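Local coordinates for uncharacterized peroxidase-related protein (Silicibacter sp., PDB 2PFX) that is uncharacterised but, as a peroxidase-related member of the AhpD-like clan, probably has an alkylhydroperoxidase-type or related redox activity, at residues Leu119-Arg124 with Arg149-Asn154; Asp128-Met133 with Asn163-Phe168. All coordinates share one frame; numbering follows the deposited sequence.

Contact 1: residues Leu119-Arg124 with Arg149-Asn154. With ACT (acetate ion), chain C.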
loop_
_atom_site.group_PDB
_atom_site.type_symbol
_atom_site.label_atom_id
_atom_site.label_comp_id
_atom_site.label_asym_id
_atom_site.label_seq_id
_atom_site.Cartn_x
_atom_site.Cartn_y
_atom_site.Cartn_z
ATOM N N LEU A 119 -13.197 24.333 -0.270
ATOM C CA LEU A 119 -14.461 24.034 0.366
ATOM C C LEU A 119 -14.500 24.609 1.782
ATOM O O LEU A 119 -13.458 24.775 2.413
ATOM C CB LEU A 119 -14.637 22.515 0.539
ATOM C CG LEU A 119 -14.662 21.737 -0.777
ATOM C CD1 LEU A 119 -14.722 20.243 -0.527
ATOM C CD2 LEU A 119 -15.838 22.193 -1.622
ATOM N N ASP A 120 -15.723 24.837 2.249
ATOM C CA ASP A 120 -15.823 25.119 3.678
ATOM C C ASP A 120 -15.488 23.852 4.461
ATOM O O ASP A 120 -15.488 22.738 3.929
ATOM C CB ASP A 120 -17.192 25.701 4.009
ATOM C CG ASP A 120 -18.369 24.784 3.841
ATOM O OD1 ASP A 120 -18.196 23.551 3.822
ATOM O OD2 ASP A 120 -19.492 25.324 3.717
ATOM N N ALA A 121 -15.174 24.029 5.753
ATOM C CA ALA A 121 -14.712 22.915 6.559
ATOM C C ALA A 121 -15.736 21.790 6.669
ATOM O O ALA A 121 -15.389 20.601 6.657
ATOM C CB ALA A 121 -14.314 23.355 7.963
ATOM N N ARG A 122 -16.997 22.184 6.777
ATOM C CA ARG A 122 -18.072 21.198 6.849
ATOM C C ARG A 122 -17.994 20.223 5.666
ATOM O O ARG A 122 -18.013 19.008 5.876
ATOM C CB ARG A 122 -19.428 21.887 6.871
ATOM C CG ARG A 122 -20.647 20.997 6.669
ATOM C CD ARG A 122 -21.814 21.780 6.082
ATOM N NE ARG A 122 -22.885 20.963 5.517
ATOM C CZ ARG A 122 -23.832 20.358 6.234
ATOM N NH1 ARG A 122 -23.836 20.477 7.558
ATOM N NH2 ARG A 122 -24.778 19.627 5.639
ATOM N N GLN A 123 -17.891 20.772 4.461
ATOM C CA GLN A 123 -17.876 19.875 3.307
ATOM C C GLN A 123 -16.553 19.148 3.251
ATOM O O GLN A 123 -16.514 17.989 2.867
ATOM C CB GLN A 123 -18.142 20.667 2.016
ATOM C CG GLN A 123 -19.584 21.126 1.974
ATOM C CD GLN A 123 -20.022 21.779 0.687
ATOM O OE1 GLN A 123 -19.214 22.310 -0.067
ATOM N NE2 GLN A 123 -21.345 21.723 0.499
ATOM N N ARG A 124 -15.479 19.847 3.641
ATOM C CA ARG A 124 -14.194 19.143 3.542
ATOM C C ARG A 124 -14.136 17.988 4.509
ATOM O O ARG A 124 -13.640 16.909 4.158
ATOM C CB ARG A 124 -13.057 20.135 3.803
ATOM C CG ARG A 124 -11.705 19.464 3.817
ATOM C CD ARG A 124 -11.402 18.616 2.555
ATOM N NE ARG A 124 -10.026 18.099 2.791
ATOM C CZ ARG A 124 -8.918 18.611 2.280
ATOM N NH1 ARG A 124 -8.869 19.654 1.463
ATOM N NH2 ARG A 124 -7.770 18.030 2.622
ATOM N N ARG A 149 -19.182 15.949 13.982
ATOM C CA ARG A 149 -20.064 16.718 14.857
ATOM C C ARG A 149 -19.532 18.127 15.133
ATOM O O ARG A 149 -20.333 19.053 15.291
ATOM C CB ARG A 149 -20.267 16.019 16.194
ATOM C CG ARG A 149 -20.913 14.643 16.044
ATOM C CD ARG A 149 -21.395 14.037 17.349
ATOM N NE ARG A 149 -20.350 13.320 18.054
ATOM C CZ ARG A 149 -20.076 12.040 18.116
ATOM N NH1 ARG A 149 -20.802 11.140 17.484
ATOM N NH2 ARG A 149 -19.027 11.704 18.853
ATOM N N SER A 150 -18.214 18.264 15.162
ATOM C CA SER A 150 -17.565 19.542 15.375
ATOM C C SER A 150 -17.773 20.535 14.251
ATOM O O SER A 150 -17.519 21.742 14.295
ATOM C CB SER A 150 -16.060 19.255 15.558
ATOM O OG SER A 150 -15.603 20.249 16.454
ATOM N N HIS A 151 -18.287 20.031 13.127
ATOM C CA HIS A 151 -18.616 20.907 12.022
ATOM C C HIS A 151 -20.093 20.857 11.629
ATOM O O HIS A 151 -20.414 21.262 10.517
ATOM C CB HIS A 151 -17.752 20.585 10.803
ATOM C CG HIS A 151 -16.316 20.874 11.095
ATOM N ND1 HIS A 151 -15.806 22.155 10.995
ATOM C CD2 HIS A 151 -15.309 20.075 11.471
ATOM C CE1 HIS A 151 -14.524 22.100 11.311
ATOM N NE2 HIS A 151 -14.182 20.846 11.602
ATOM N N GLY A 152 -20.945 20.429 12.553
ATOM C CA GLY A 152 -22.360 20.640 12.468
ATOM C C GLY A 152 -23.170 19.444 12.037
ATOM O O GLY A 152 -24.396 19.588 11.958
ATOM N N PHE A 153 -22.531 18.295 11.782
ATOM C CA PHE A 153 -23.300 17.090 11.477
ATOM C C PHE A 153 -23.802 16.402 12.740
ATOM O O PHE A 153 -23.045 16.191 13.688
ATOM C CB PHE A 153 -22.454 16.090 10.682
ATOM C CG PHE A 153 -22.019 16.638 9.335
ATOM C CD1 PHE A 153 -22.956 16.800 8.323
ATOM C CD2 PHE A 153 -20.710 16.987 9.098
ATOM C CE1 PHE A 153 -22.573 17.282 7.078
ATOM C CE2 PHE A 153 -20.310 17.442 7.857
ATOM C CZ PHE A 153 -21.244 17.582 6.847
ATOM N N ASN A 154 -25.080 16.037 12.752
ATOM C CA ASN A 154 -25.579 15.229 13.843
ATOM C C ASN A 154 -25.450 13.737 13.496
ATOM O O ASN A 154 -24.896 13.352 12.472
ATOM C CB ASN A 154 -27.004 15.635 14.170
ATOM C CG ASN A 154 -28.036 15.290 13.131
ATOM O OD1 ASN A 154 -27.754 14.576 12.173
ATOM N ND2 ASN A 154 -29.249 15.804 13.322
HETATM C C ACT C . -18.792 24.430 11.109
HETATM O O ACT C . -17.812 24.232 10.402
HETATM O OXT ACT C . -18.760 24.220 12.307
HETATM C CH3 ACT C . -20.054 24.919 10.494
HETATM O O HOH W 1 -22.798 22.332 9.136
#

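Contact 2: residues Asp128-Met133 with Asn163-Phe168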
loop_
_atom_site.group_PDB
_atom_site.type_symbol
_atom_site.label_atom_id
_atom_site.label_comp_id
_atom_site.label_asym_id
_atom_site.label_seq_id
_atom_site.Cartn_x
_atom_site.Cartn_y
_atom_site.Cartn_z
ATOM N N ASP A 128 -13.378 14.034 3.739
ATOM C CA ASP A 128 -12.265 13.340 4.363
ATOM C C ASP A 128 -12.711 12.041 5.041
ATOM O O ASP A 128 -12.016 11.019 5.010
ATOM C CB ASP A 128 -11.632 14.250 5.408
ATOM C CG ASP A 128 -10.784 15.386 4.889
ATOM O OD1 ASP A 128 -10.435 15.408 3.690
ATOM O OD2 ASP A 128 -10.479 16.262 5.733
ATOM N N PHE A 129 -13.876 12.086 5.683
ATOM C CA PHE A 129 -14.470 10.909 6.316
ATOM C C PHE A 129 -14.831 9.840 5.275
ATOM O O PHE A 129 -14.555 8.654 5.431
ATOM C CB PHE A 129 -15.696 11.359 7.118
ATOM C CG PHE A 129 -16.283 10.314 8.065
ATOM C CD1 PHE A 129 -15.824 10.185 9.369
ATOM C CD2 PHE A 129 -17.301 9.465 7.663
ATOM C CE1 PHE A 129 -16.378 9.251 10.221
ATOM C CE2 PHE A 129 -17.844 8.512 8.496
ATOM C CZ PHE A 129 -17.352 8.389 9.779
ATOM N N ALA A 130 -15.461 10.276 4.197
ATOM C CA ALA A 130 -15.803 9.359 3.107
ATOM C C ALA A 130 -14.539 8.712 2.566
ATOM O O ALA A 130 -14.529 7.500 2.322
ATOM C CB ALA A 130 -16.573 10.087 2.020
ATOM N N ALA A 131 -13.497 9.504 2.395
ATOM C CA ALA A 131 -12.191 9.040 1.913
ATOM C C ALA A 131 -11.589 8.011 2.844
ATOM O O ALA A 131 -11.105 6.953 2.422
ATOM C CB ALA A 131 -11.204 10.193 1.725
ATOM N N LYS A 132 -11.621 8.312 4.135
ATOM C CA LYS A 132 -11.099 7.366 5.105
ATOM C C LYS A 132 -11.914 6.080 5.173
ATOM O O LYS A 132 -11.407 4.961 5.381
ATOM C CB LYS A 132 -11.024 8.037 6.478
ATOM C CG LYS A 132 -10.379 7.082 7.499
ATOM C CD LYS A 132 -10.209 7.740 8.861
ATOM C CE LYS A 132 -9.447 6.789 9.782
ATOM N NZ LYS A 132 -8.860 7.566 10.903
HETATM N N MSE A 133 -13.225 6.172 5.026
HETATM C CA MSE A 133 -14.077 5.003 4.935
HETATM C C MSE A 133 -13.744 4.173 3.698
HETATM O O MSE A 133 -13.789 2.952 3.693
HETATM C CB MSE A 133 -15.532 5.434 4.806
HETATM C CG MSE A 133 -16.228 5.787 6.105
HETATM SE SE MSE A 133 -18.046 6.244 5.887
HETATM C CE MSE A 133 -18.637 4.529 5.292
ATOM N N ASN A 163 -23.729 5.841 4.691
ATOM C CA ASN A 163 -24.452 4.979 3.739
ATOM C C ASN A 163 -24.196 5.402 2.307
ATOM O O ASN A 163 -24.031 4.543 1.432
ATOM C CB ASN A 163 -25.939 4.953 4.083
ATOM C CG ASN A 163 -26.213 3.868 5.108
ATOM O OD1 ASN A 163 -26.637 2.768 4.749
ATOM N ND2 ASN A 163 -25.956 4.177 6.372
ATOM N N VAL A 164 -24.156 6.710 2.053
ATOM C CA VAL A 164 -23.850 7.168 0.706
ATOM C C VAL A 164 -22.457 6.672 0.321
ATOM O O VAL A 164 -22.275 6.117 -0.748
ATOM C CB VAL A 164 -23.957 8.687 0.586
ATOM C CG1 VAL A 164 -23.427 9.179 -0.750
ATOM C CG2 VAL A 164 -25.414 9.073 0.793
ATOM N N THR A 165 -21.495 6.869 1.211
ATOM C CA THR A 165 -20.134 6.426 0.986
ATOM C C THR A 165 -20.077 4.921 0.709
ATOM O O THR A 165 -19.512 4.459 -0.285
ATOM C CB THR A 165 -19.251 6.723 2.221
ATOM O OG1 THR A 165 -19.167 8.145 2.453
ATOM C CG2 THR A 165 -17.826 6.246 2.011
ATOM N N GLY A 166 -20.681 4.114 1.581
ATOM C CA GLY A 166 -20.702 2.666 1.387
ATOM C C GLY A 166 -21.362 2.276 0.078
ATOM O O GLY A 166 -20.857 1.386 -0.618
ATOM N N PHE A 167 -22.463 2.936 -0.254
ATOM C CA PHE A 167 -23.165 2.634 -1.506
ATOM C C PHE A 167 -22.247 2.804 -2.705
ATOM O O PHE A 167 -22.260 1.912 -3.549
ATOM C CB PHE A 167 -24.418 3.495 -1.631
ATOM C CG PHE A 167 -25.316 3.220 -2.816
ATOM C CD1 PHE A 167 -26.041 2.051 -2.956
ATOM C CD2 PHE A 167 -25.402 4.192 -3.800
ATOM C CE1 PHE A 167 -26.839 1.864 -4.070
ATOM C CE2 PHE A 167 -26.210 4.045 -4.899
ATOM C CZ PHE A 167 -26.936 2.876 -5.005
ATOM N N PHE A 168 -21.446 3.873 -2.805
ATOM C CA PHE A 168 -20.595 4.004 -3.986
ATOM C C PHE A 168 -19.427 3.051 -3.926
ATOM O O PHE A 168 -18.850 2.721 -4.970
ATOM C CB PHE A 168 -20.144 5.472 -4.202
ATOM C CG PHE A 168 -21.408 6.133 -4.777
ATOM C CD1 PHE A 168 -21.719 5.969 -6.120
ATOM C CD2 PHE A 168 -22.251 6.842 -3.945
ATOM C CE1 PHE A 168 -22.883 6.524 -6.622
ATOM C CE2 PHE A 168 -23.410 7.418 -4.448
ATOM C CZ PHE A 168 -23.716 7.256 -5.789
#

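Contact 1: residues Leu119-Arg124 with Arg149-Asn154
Arg122 swings its CG anti to the backbone N (chi1 168°) and then runs extended to NE, which brings its CG and then its guanidinium past the rim of Phe153; Phe153 in turn holds its CG anti to the carbonyl carbon (chi1 -62°), turning the rim of the ring to the arginine. The two side chains cross at about a right angle. Arg122 CG rests 3.5 Å from Phe153 CZ, and farther out Arg122 CZ lies 3.4 Å from Phe153 CE1, so the rim of the ring sits over one face of the guanidinium, the two planes tilted 33° apart. At its edge the same ring meets the backbone: Phe153 CE2 is 3.4 Å from Arg122 O, in the plane of the ring.

No direct hydrogen bond joins the segments. A water bridges them instead, accepting from Arg122 NH1 at 2.6 Å and donating to His151 O at 3.0 Å, while Arg122 NE makes a salt bridge to Glu72. Replacing Arg122 by an alanine would probably strip the contact from CE1 and CZ of Phe153, lose the water-bridged link to His151 O, and leave Glu72 without its arginine mate. Nearer the helix start, Ala121 CB packs obliquely against His151 CE1 at 3.6 Å, and His151 ND1 donates in the ring plane to an oxygen of an acetate ion that probably came from the crystallisation liquor.

Asp120 caps the helix, its OD1 accepting from Gln123 N at 2.9 Å. On the other segment Gly152, at positive phi, is the C-prime residue of a Schellman motif. The contact sets the first turn of helix 121-136 against the end of helix 142-150 and the turn toward helix 155-178, with Phe153 also touching Met126 and Glu72 bringing in helix 70-84.

Contact 2: residues Asp128-Met133 with Asn163-Phe168
Met133, modelled as selenomethionine, reaches across to Thr165 and touches it at CB, SE and CE, with CG standing slightly off. Its CB lies 3.7 Å from Thr165 CG2. With CG anti to the carbonyl carbon (chi1 -82°), the chain heads for the other helix, and SE comes 3.9 Å from both Thr165 CG2 and CB. A bend at chi3 (65°) then folds the terminal methyl against the threonine, CE standing 3.8 Å from Thr165 CB, with Gly166 N a little farther off at 4.3 Å.

One turn earlier, Ala130 CB meets the hydroxyl side of Thr165, 3.3 Å from OG1. That oxygen has its hydrogen bond within its own helix, to Ile161 O, which satisfies the buried hydroxyl, while CG2, anti to the backbone N, faces the other helix 3.5 Å from Ala130 O. Ile76 of helix 70-84 flanks Thr165, and Ala177 of a neighbouring subunit packs on Met133.

Across the two helices the segment axes pass 9.7 Å apart with a signed crossing angle of -43°. This is ordinary helix-helix packing, Thr165 set against Ala130 and Met133, in the buried interior of an all-helical bundle consistent with the AhpD-like fold.

Following the chain from the N terminus, helix 121-136 supplies the first segment of both contacts, its opening turn to contact 1 and its middle to contact 2. The chain then passes through helix 142-150, and contact 1 closes a loop when residues 149-154 come back against the helix start. Helix 155-178 follows, and contact 2 closes a second loop at residues 163-168. Because the segments alternate, the two loops cross, and their centres stand about 15 Å apart. Together they tie helix 121-136 to the two helices that succeed it: contact 1 in a partly buried region at the periphery, contact 2 in the buried interior.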